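Local atomic coordinates of BH0493 protein (Bacillus halodurans C-125, PDB entry 2PNK), a protein that probably interconverts uronic acids and their keto-sugar isomers and binds metal ions, zinc among them. Residues E12-A17 with I373-L378; P174-Y179 with R239-C244; A222-P227 with A257-V262. All blocks are in the same frame, centred on the assembly; numbering follows the deposited sequence. Where two conformers were deposited one is given.

Interaction 1 (E12-A17 with I373-L378)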
loop_
_atom_site.group_PDB
_atom_site.type_symbol
_atom_site.label_atom_id
_atom_site.label_comp_id
_atom_site.label_asym_id
_atom_site.label_seq_id
_atom_site.Cartn_x
_atom_site.Cartn_y
_atom_site.Cartn_z
ATOM N N GLU A 12 -8.940 -26.646 -9.889
ATOM C CA GLU A 12 -8.772 -27.931 -9.189
ATOM C C GLU A 12 -7.389 -28.462 -9.468
ATOM O O GLU A 12 -6.743 -28.986 -8.589
ATOM C CB GLU A 12 -9.869 -28.960 -9.540
ATOM C CG GLU A 12 -11.256 -28.589 -8.914
ATOM C CD GLU A 12 -11.190 -27.928 -7.480
ATOM O OE1 GLU A 12 -10.820 -28.655 -6.521
ATOM O OE2 GLU A 12 -11.519 -26.700 -7.309
ATOM N N LYS A 13 -6.925 -28.277 -10.700
ATOM C CA LYS A 13 -5.592 -28.691 -11.071
ATOM C C LYS A 13 -4.507 -27.945 -10.304
ATOM O O LYS A 13 -3.530 -28.551 -9.850
ATOM C CB LYS A 13 -5.435 -28.543 -12.573
ATOM C CG LYS A 13 -6.238 -29.636 -13.323
ATOM C CD LYS A 13 -5.780 -29.744 -14.780
ATOM C CE LYS A 13 -6.710 -30.603 -15.606
ATOM N NZ LYS A 13 -6.372 -32.021 -15.350
ATOM N N VAL A 14 -4.658 -26.630 -10.179
ATOM C CA VAL A 14 -3.680 -25.842 -9.451
ATOM C C VAL A 14 -3.700 -26.190 -7.972
ATOM O O VAL A 14 -2.638 -26.384 -7.379
ATOM C CB VAL A 14 -3.864 -24.342 -9.630
ATOM C CG1 VAL A 14 -2.829 -23.591 -8.785
ATOM C CG2 VAL A 14 -3.760 -23.956 -11.123
ATOM N N LYS A 15 -4.885 -26.257 -7.373
ATOM C CA LYS A 15 -4.985 -26.526 -5.953
ATOM C C LYS A 15 -4.397 -27.887 -5.646
ATOM O O LYS A 15 -3.692 -28.028 -4.658
ATOM C CB LYS A 15 -6.426 -26.431 -5.437
ATOM C CG LYS A 15 -6.978 -25.054 -5.368
ATOM C CD LYS A 15 -8.503 -25.063 -5.080
ATOM C CE LYS A 15 -9.076 -23.659 -5.253
ATOM N NZ LYS A 15 -10.572 -23.615 -5.235
ATOM N N ASN A 16 -4.646 -28.873 -6.516
ATOM C CA ASN A 16 -4.029 -30.187 -6.409
ATOM C C ASN A 16 -2.491 -30.128 -6.533
ATOM O O ASN A 16 -1.774 -30.750 -5.745
ATOM C CB ASN A 16 -4.567 -31.162 -7.487
ATOM C CG ASN A 16 -6.004 -31.639 -7.222
ATOM O OD1 ASN A 16 -6.493 -31.609 -6.099
ATOM N ND2 ASN A 16 -6.668 -32.103 -8.275
ATOM N N ALA A 17 -1.989 -29.401 -7.525
ATOM C CA ALA A 17 -0.544 -29.279 -7.725
ATOM C C ALA A 17 0.105 -28.660 -6.486
ATOM O O ALA A 17 1.112 -29.163 -6.004
ATOM C CB ALA A 17 -0.231 -28.440 -8.935
ATOM N N ILE A 373 -3.724 -19.057 -0.516
ATOM C CA ILE A 373 -3.593 -17.745 -1.114
ATOM C C ILE A 373 -2.760 -17.851 -2.389
ATOM O O ILE A 373 -3.137 -17.313 -3.411
ATOM C CB ILE A 373 -2.922 -16.720 -0.177
ATOM C CG1 ILE A 373 -3.793 -16.442 1.062
ATOM C CG2 ILE A 373 -2.653 -15.407 -0.936
ATOM C CD1 ILE A 373 -3.010 -15.904 2.265
ATOM N N ILE A 374 -1.641 -18.564 -2.328
ATOM C CA ILE A 374 -0.771 -18.695 -3.506
ATOM C C ILE A 374 -1.443 -19.449 -4.658
ATOM O O ILE A 374 -1.283 -19.073 -5.825
ATOM C CB ILE A 374 0.623 -19.333 -3.131
ATOM C CG1 ILE A 374 1.325 -18.413 -2.118
ATOM C CG2 ILE A 374 1.482 -19.537 -4.380
ATOM C CD1 ILE A 374 2.411 -19.085 -1.256
ATOM N N ALA A 375 -2.209 -20.492 -4.330
ATOM C CA ALA A 375 -3.011 -21.228 -5.334
ATOM C C ALA A 375 -3.930 -20.254 -6.085
ATOM O O ALA A 375 -3.976 -20.244 -7.298
ATOM C CB ALA A 375 -3.841 -22.295 -4.645
ATOM N N GLU A 376 -4.619 -19.387 -5.356
ATOM C CA GLU A 376 -5.553 -18.460 -5.987
ATOM C C GLU A 376 -4.838 -17.429 -6.859
ATOM O O GLU A 376 -5.373 -17.015 -7.889
ATOM C CB GLU A 376 -6.421 -17.752 -4.947
ATOM C CG GLU A 376 -7.301 -18.676 -4.059
ATOM C CD GLU A 376 -8.401 -19.427 -4.804
ATOM O OE1 GLU A 376 -8.645 -19.132 -5.991
ATOM O OE2 GLU A 376 -9.022 -20.330 -4.193
ATOM N N VAL A 377 -3.648 -16.983 -6.438
ATOM C CA VAL A 377 -2.865 -16.077 -7.306
ATOM C C VAL A 377 -2.482 -16.799 -8.604
ATOM O O VAL A 377 -2.670 -16.280 -9.700
ATOM C CB VAL A 377 -1.630 -15.550 -6.637
ATOM C CG1 VAL A 377 -0.796 -14.755 -7.605
ATOM C CG2 VAL A 377 -2.012 -14.707 -5.377
ATOM N N LEU A 378 -1.977 -18.008 -8.466
ATOM C CA LEU A 378 -1.650 -18.850 -9.627
ATOM C C LEU A 378 -2.856 -19.070 -10.550
ATOM O O LEU A 378 -2.740 -18.925 -11.761
ATOM C CB LEU A 378 -1.114 -20.208 -9.130
ATOM C CG LEU A 378 0.329 -20.210 -8.612
ATOM C CD1 LEU A 378 0.723 -21.494 -7.878
ATOM C CD2 LEU A 378 1.264 -19.972 -9.821
#
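The flat group at this helix crossing is the carboxylate of Glu376, and it meets helix 12-17 through one oxygen rather than with a whole face. OE2 lies 3.5 Å from CE of Lys15, which stands well to one side of the carboxylate plane, while the 3.8 Å from OE2 to Lys15 NZ makes a long salt bridge. A second long one joins Lys15 NZ to the Glu12 carboxylate, so the lysine bridges two acids; the Glu376 link is tentative, since that side chain was modelled in two conformers. Lys15 gets there by staying extended beyond CG, and on the way its CG passes 4.2 Å from CB of Ala375. The buried half belongs to Val14: with CG1 anti to the backbone N (chi1 178°), that methyl rests 3.8 Å from Leu378 CB and equally near Ala375 O. Small Ala375, opposite Lys15, accompanies an axis separation of 9.2 Å, the helices running roughly antiparallel at 141°. A third helix, 394-413, packs on both partners, its Ile397 against Val14 and its Val401 against Leu378. Helix 332-346, which carries the metal ligand Glu333 near its start, lies against the segment 373-378 through Ile335 and Met343.

Interaction 2 (P174-Y179 with R239-C244)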
loop_
_atom_site.group_PDB
_atom_site.type_symbol
_atom_site.label_atom_id
_atom_site.label_comp_id
_atom_site.label_asym_id
_atom_site.label_seq_id
_atom_site.Cartn_x
_atom_site.Cartn_y
_atom_site.Cartn_z
ATOM N N PRO A 174 24.505 -11.412 16.540
ATOM C CA PRO A 174 25.388 -10.937 17.597
ATOM C C PRO A 174 26.758 -10.416 17.105
ATOM O O PRO A 174 27.268 -9.457 17.657
ATOM C CB PRO A 174 25.578 -12.188 18.492
ATOM C CG PRO A 174 24.401 -13.061 18.187
ATOM C CD PRO A 174 24.147 -12.835 16.731
ATOM N N LEU A 175 27.329 -11.057 16.088
ATOM C CA LEU A 175 28.595 -10.637 15.509
ATOM C C LEU A 175 28.431 -9.303 14.776
ATOM O O LEU A 175 29.228 -8.369 14.925
ATOM C CB LEU A 175 29.112 -11.713 14.537
ATOM C CG LEU A 175 30.415 -11.407 13.800
ATOM C CD1 LEU A 175 31.645 -11.556 14.741
ATOM C CD2 LEU A 175 30.553 -12.309 12.555
ATOM N N LEU A 176 27.388 -9.198 13.973
ATOM C CA LEU A 176 27.215 -7.995 13.142
ATOM C C LEU A 176 26.594 -6.792 13.839
ATOM O O LEU A 176 26.975 -5.662 13.542
ATOM C CB LEU A 176 26.415 -8.328 11.868
ATOM C CG LEU A 176 27.066 -9.271 10.845
ATOM C CD1 LEU A 176 26.091 -9.481 9.687
ATOM C CD2 LEU A 176 28.334 -8.692 10.319
ATOM N N ASN A 177 25.607 -7.014 14.704
ATOM C CA ASN A 177 24.854 -5.926 15.289
ATOM C C ASN A 177 25.329 -5.581 16.717
ATOM O O ASN A 177 24.996 -4.495 17.234
ATOM C CB ASN A 177 23.357 -6.281 15.342
ATOM C CG ASN A 177 22.738 -6.552 13.988
ATOM O OD1 ASN A 177 23.115 -5.969 12.978
ATOM N ND2 ASN A 177 21.747 -7.438 13.970
ATOM N N GLU A 178 26.092 -6.484 17.340
ATOM C CA GLU A 178 26.516 -6.354 18.725
ATOM C C GLU A 178 28.015 -6.655 18.909
ATOM O O GLU A 178 28.410 -7.188 19.934
ATOM C CB GLU A 178 25.691 -7.287 19.616
ATOM C CG GLU A 178 24.217 -6.942 19.657
ATOM C CD GLU A 178 23.384 -8.053 20.298
ATOM O OE1 GLU A 178 23.371 -8.112 21.548
ATOM O OE2 GLU A 178 22.751 -8.856 19.552
ATOM N N TYR A 179 28.829 -6.289 17.917
ATOM C CA TYR A 179 30.251 -6.673 17.883
ATOM C C TYR A 179 31.001 -6.298 19.141
ATOM O O TYR A 179 31.732 -7.110 19.702
ATOM C CB TYR A 179 30.950 -6.036 16.680
ATOM C CG TYR A 179 32.383 -6.508 16.525
ATOM C CD1 TYR A 179 32.677 -7.859 16.327
ATOM C CD2 TYR A 179 33.446 -5.610 16.609
ATOM C CE1 TYR A 179 33.991 -8.289 16.207
ATOM C CE2 TYR A 179 34.761 -6.040 16.493
ATOM C CZ TYR A 179 35.025 -7.376 16.287
ATOM O OH TYR A 179 36.336 -7.789 16.160
ATOM N N ARG A 239 32.096 -2.822 8.426
ATOM C CA ARG A 239 33.434 -3.327 8.257
ATOM C C ARG A 239 33.447 -4.844 8.261
ATOM O O ARG A 239 34.183 -5.417 7.504
ATOM C CB ARG A 239 34.367 -2.783 9.341
ATOM C CG ARG A 239 34.660 -1.294 9.187
ATOM C CD ARG A 239 35.694 -0.769 10.193
ATOM N NE ARG A 239 35.142 -0.634 11.534
ATOM C CZ ARG A 239 34.762 0.510 12.094
ATOM N NH1 ARG A 239 34.884 1.662 11.448
ATOM N NH2 ARG A 239 34.256 0.501 13.327
ATOM N N ILE A 240 32.675 -5.484 9.140
ATOM C CA ILE A 240 32.630 -6.940 9.150
ATOM C C ILE A 240 32.037 -7.482 7.852
ATOM O O ILE A 240 32.555 -8.452 7.275
ATOM C CB ILE A 240 31.905 -7.516 10.389
ATOM C CG1 ILE A 240 32.686 -7.216 11.678
ATOM C CG2 ILE A 240 31.781 -9.029 10.278
ATOM C CD1 ILE A 240 31.824 -7.287 12.919
ATOM N N ILE A 241 30.976 -6.843 7.372
ATOM C CA ILE A 241 30.344 -7.262 6.108
ATOM C C ILE A 241 31.323 -7.124 4.950
ATOM O O ILE A 241 31.550 -8.081 4.173
ATOM C CB ILE A 241 29.050 -6.444 5.857
ATOM C CG1 ILE A 241 27.991 -6.865 6.877
ATOM C CG2 ILE A 241 28.523 -6.662 4.462
ATOM C CD1 ILE A 241 26.674 -6.036 6.816
ATOM N N ARG A 242 31.969 -5.966 4.870
ATOM C CA ARG A 242 32.887 -5.688 3.765
ATOM C C ARG A 242 34.134 -6.598 3.797
ATOM O O ARG A 242 34.476 -7.215 2.790
ATOM C CB ARG A 242 33.292 -4.211 3.799
ATOM C CG ARG A 242 34.279 -3.796 2.723
ATOM C CD ARG A 242 34.876 -2.453 3.002
ATOM N NE ARG A 242 35.690 -2.504 4.215
ATOM C CZ ARG A 242 35.934 -1.476 5.023
ATOM N NH1 ARG A 242 35.440 -0.283 4.777
ATOM N NH2 ARG A 242 36.668 -1.656 6.109
ATOM N N ASP A 243 34.801 -6.681 4.956
ATOM C CA ASP A 243 36.129 -7.316 5.036
ATOM C C ASP A 243 36.150 -8.825 5.337
ATOM O O ASP A 243 37.139 -9.518 5.027
ATOM C CB ASP A 243 36.990 -6.592 6.092
ATOM C CG ASP A 243 37.260 -5.126 5.749
ATOM O OD1 ASP A 243 37.279 -4.783 4.553
ATOM O OD2 ASP A 243 37.447 -4.309 6.672
ATOM N N CYS A 244 35.087 -9.333 5.949
ATOM C CA CYS A 244 35.030 -10.722 6.365
ATOM C C CYS A 244 33.903 -11.486 5.708
ATOM O O CYS A 244 34.164 -12.480 5.065
ATOM C CB CYS A 244 34.914 -10.843 7.898
ATOM S SG CYS A 244 36.101 -9.861 8.803
#
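Ile240 spreads its two branches toward different partners: with CG1 set beside the backbone N (chi1 -66°), CG2 is turned to Leu176 and Leu175, and CD1 reaches on to Tyr179. The tyrosine meets it by holding its ring opposite its own backbone N (chi1 -174°). CD1 then lies over one ring face, 4.0 Å from the Tyr179 centroid and 29° off the ring normal, a CH-pi contact displaced toward the CG-CD1 side, where the distance from Ile240 CD1 to Tyr179 CD1 is 3.6 Å. The same methyl lies 3.5 Å from Leu175 O, a carbonyl that the contact buries and that has no polar partner in the model. At the other branch, Leu176 CD2 presses on Ile240 CG2 at 3.5 Å, tighter than usual for two methyls, and the leucine methyl also touches CG1 of Ile241, at 3.9 Å. An alanine in place of Ile240 would strip CD1 from the tyrosine face and CG2 from Leu176, and would probably open a gap between the segments in which the ring could shift. Away from the contact with 174-179, Arg242 grips Asp243 side-on, NE to OD1 and NH2 to OD2, and Asp243 OD2 has a second partner in Trp197 NE1. The whole is apolar helix-to-helix packing, in which the short helix after strand 170-171 and the start of helix 179-188 lean on helix 236-252, the connecting helix of a beta-alpha-beta unit, as in the outer layer of the beta/alpha barrel expected for uronate isomerases.

Interaction 3 (A222-P227 with A257-V262)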
loop_
_atom_site.group_PDB
_atom_site.type_symbol
_atom_site.label_atom_id
_atom_site.label_comp_id
_atom_site.label_asym_id
_atom_site.label_seq_id
_atom_site.Cartn_x
_atom_site.Cartn_y
_atom_site.Cartn_z
ATOM N N ALA A 222 23.012 -15.536 7.698
ATOM C CA ALA A 222 21.861 -14.645 7.915
ATOM C C ALA A 222 22.042 -13.597 8.987
ATOM O O ALA A 222 22.769 -13.803 9.958
ATOM C CB ALA A 222 20.608 -15.472 8.257
ATOM N N VAL A 223 21.357 -12.459 8.792
ATOM C CA VAL A 223 21.276 -11.411 9.797
ATOM C C VAL A 223 19.940 -10.668 9.685
ATOM O O VAL A 223 19.415 -10.504 8.598
ATOM C CB VAL A 223 22.470 -10.403 9.688
ATOM C CG1 VAL A 223 22.458 -9.654 8.341
ATOM C CG2 VAL A 223 22.467 -9.419 10.854
ATOM N N SER A 224 19.397 -10.230 10.826
ATOM C CA SER A 224 18.273 -9.304 10.833
ATOM C C SER A 224 18.768 -7.907 11.117
ATOM O O SER A 224 19.619 -7.717 11.972
ATOM C CB SER A 224 17.250 -9.705 11.879
ATOM O OG SER A 224 16.879 -11.057 11.655
ATOM N N LEU A 225 18.189 -6.921 10.423
ATOM C CA LEU A 225 18.760 -5.602 10.375
ATOM C C LEU A 225 17.701 -4.545 10.597
ATOM O O LEU A 225 16.573 -4.699 10.110
ATOM C CB LEU A 225 19.368 -5.365 8.981
ATOM C CG LEU A 225 20.551 -6.275 8.629
ATOM C CD1 LEU A 225 20.902 -6.174 7.113
ATOM C CD2 LEU A 225 21.791 -5.983 9.479
ATOM N N PRO A 226 18.080 -3.430 11.258
ATOM C CA PRO A 226 17.130 -2.386 11.537
ATOM C C PRO A 226 16.762 -1.559 10.317
ATOM O O PRO A 226 17.419 -1.626 9.269
ATOM C CB PRO A 226 17.871 -1.511 12.549
ATOM C CG PRO A 226 19.270 -1.656 12.184
ATOM C CD PRO A 226 19.418 -3.087 11.776
ATOM N N PRO A 227 15.707 -0.745 10.457
ATOM C CA PRO A 227 15.288 0.112 9.370
ATOM C C PRO A 227 16.358 1.106 8.952
ATOM O O PRO A 227 16.334 1.562 7.828
ATOM C CB PRO A 227 14.079 0.841 9.945
ATOM C CG PRO A 227 13.656 0.074 11.112
ATOM C CD PRO A 227 14.828 -0.627 11.636
ATOM N N ALA A 257 21.803 -13.832 3.588
ATOM C CA ALA A 257 20.383 -13.547 3.806
ATOM C C ALA A 257 20.232 -12.328 4.711
ATOM O O ALA A 257 20.812 -12.262 5.789
ATOM C CB ALA A 257 19.662 -14.776 4.392
HETATM N N MSE A 258 19.489 -11.328 4.252
HETATM C CA MSE A 258 19.214 -10.164 5.065
HETATM C C MSE A 258 17.699 -9.992 5.283
HETATM O O MSE A 258 16.921 -9.916 4.345
HETATM C CB MSE A 258 19.774 -8.899 4.419
HETATM C CG MSE A 258 21.267 -8.930 4.217
HETATM SE SE MSE A 258 21.952 -7.314 3.355
HETATM C CE MSE A 258 21.364 -7.722 1.766
HETATM N N MSE A 259 17.306 -9.918 6.543
HETATM C CA MSE A 259 15.922 -9.677 6.900
HETATM C C MSE A 259 15.873 -8.268 7.497
HETATM O O MSE A 259 16.290 -8.058 8.610
HETATM C CB MSE A 259 15.477 -10.751 7.875
HETATM C CG MSE A 259 16.102 -12.088 7.549
HETATM SE SE MSE A 259 15.197 -13.542 8.319
HETATM C CE MSE A 259 15.442 -13.113 10.039
ATOM N N ILE A 260 15.371 -7.318 6.722
ATOM C CA ILE A 260 15.524 -5.911 7.014
ATOM C C ILE A 260 14.210 -5.262 7.494
ATOM O O ILE A 260 13.159 -5.470 6.895
ATOM C CB ILE A 260 16.078 -5.193 5.742
ATOM C CG1 ILE A 260 17.377 -5.864 5.250
ATOM C CG2 ILE A 260 16.346 -3.696 5.986
ATOM C CD1 ILE A 260 17.874 -5.311 3.895
ATOM N N GLY A 261 14.299 -4.458 8.559
ATOM C CA GLY A 261 13.222 -3.591 9.018
ATOM C C GLY A 261 12.782 -3.778 10.445
ATOM O O GLY A 261 11.845 -3.134 10.872
ATOM N N VAL A 262 13.450 -4.646 11.210
ATOM C CA VAL A 262 13.054 -4.861 12.616
ATOM C C VAL A 262 13.700 -3.836 13.526
ATOM O O VAL A 262 14.910 -3.636 13.501
ATOM C CB VAL A 262 13.338 -6.297 13.124
ATOM C CG1 VAL A 262 14.869 -6.668 13.007
ATOM C CG2 VAL A 262 12.826 -6.460 14.560
#
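Leu225 and the selenomethionine Met258 lie on one face of a parallel strand pair together with Val223 and Ile260, and the leucine supplies the main apolar touch there. Its CD1 is seated between its neighbours on the other strand, 4.0 Å from Met258 CB and likewise from Ile260 CG1; the chain of Met258 bends at its last torsion, its selenium still 4.1 Å from Leu225 CD1 as the end turns toward helix 283-291. The other face bears Ala222, Ala257, Ser224 and the selenomethionine Met259. The two alanines put their CB atoms 4.0 Å apart, and Val262, with CG1 between its backbone N and carbonyl carbon (chi1 59°), brings that methyl to Ser224 CB. Met259 touches His27, which binds zinc in this protein, though none is bound here; the approach of Met259 CE to Ser224 OG is doubtful, being very close and involving a side chain with two conformers. Beneath the side chains runs a regular parallel ladder: Val223 N to Ala257 O, Met259 N to Val223 O at 3.0 Å and nearly straight (172°), then Leu225 N to Met259 O. Leu225 O ends it by accepting Gly261 N at 2.8 Å, along with a weak bond from Val262 N. Gly261 has phi 124°, where a side chain would jam against the preceding carbonyl oxygen. Beyond the ladder, Pro226 CA approaches Val262 O at 3.2 Å, a CA-H...O contact. Helix 236-252 connects the strands in a beta-alpha-beta crossover. Strand 170-171 flanks 221-225, strand 297-301 flanks 256-263, and helix 173-177 packs on Val223 and Leu225.

Interactions 2 and 3 are neighbours, with centres 13 Å apart, whereas interaction 1 lies across the chain's centre, 42 Å and 31 Å from them. Along the chain 12-17 comes first and 373-378 last, enclosing the other two; between them the order is 174-179, 222-227, 239-244, 257-262, so interactions 2 and 3 interlock. Both draw on the unit of strand 221-225, helix 236-252 and strand 256-263, and they touch directly: Asn177 ND2 probably hydrogen-bonds Ser224 O at 2.9 Å. Sheet and helical layer are thus tied together, and of these two interaction 3 alone comes close to the zinc ligand His27, while interaction 1 joins the helix near the N-terminus to a late one on the opposite side of the chain's centre.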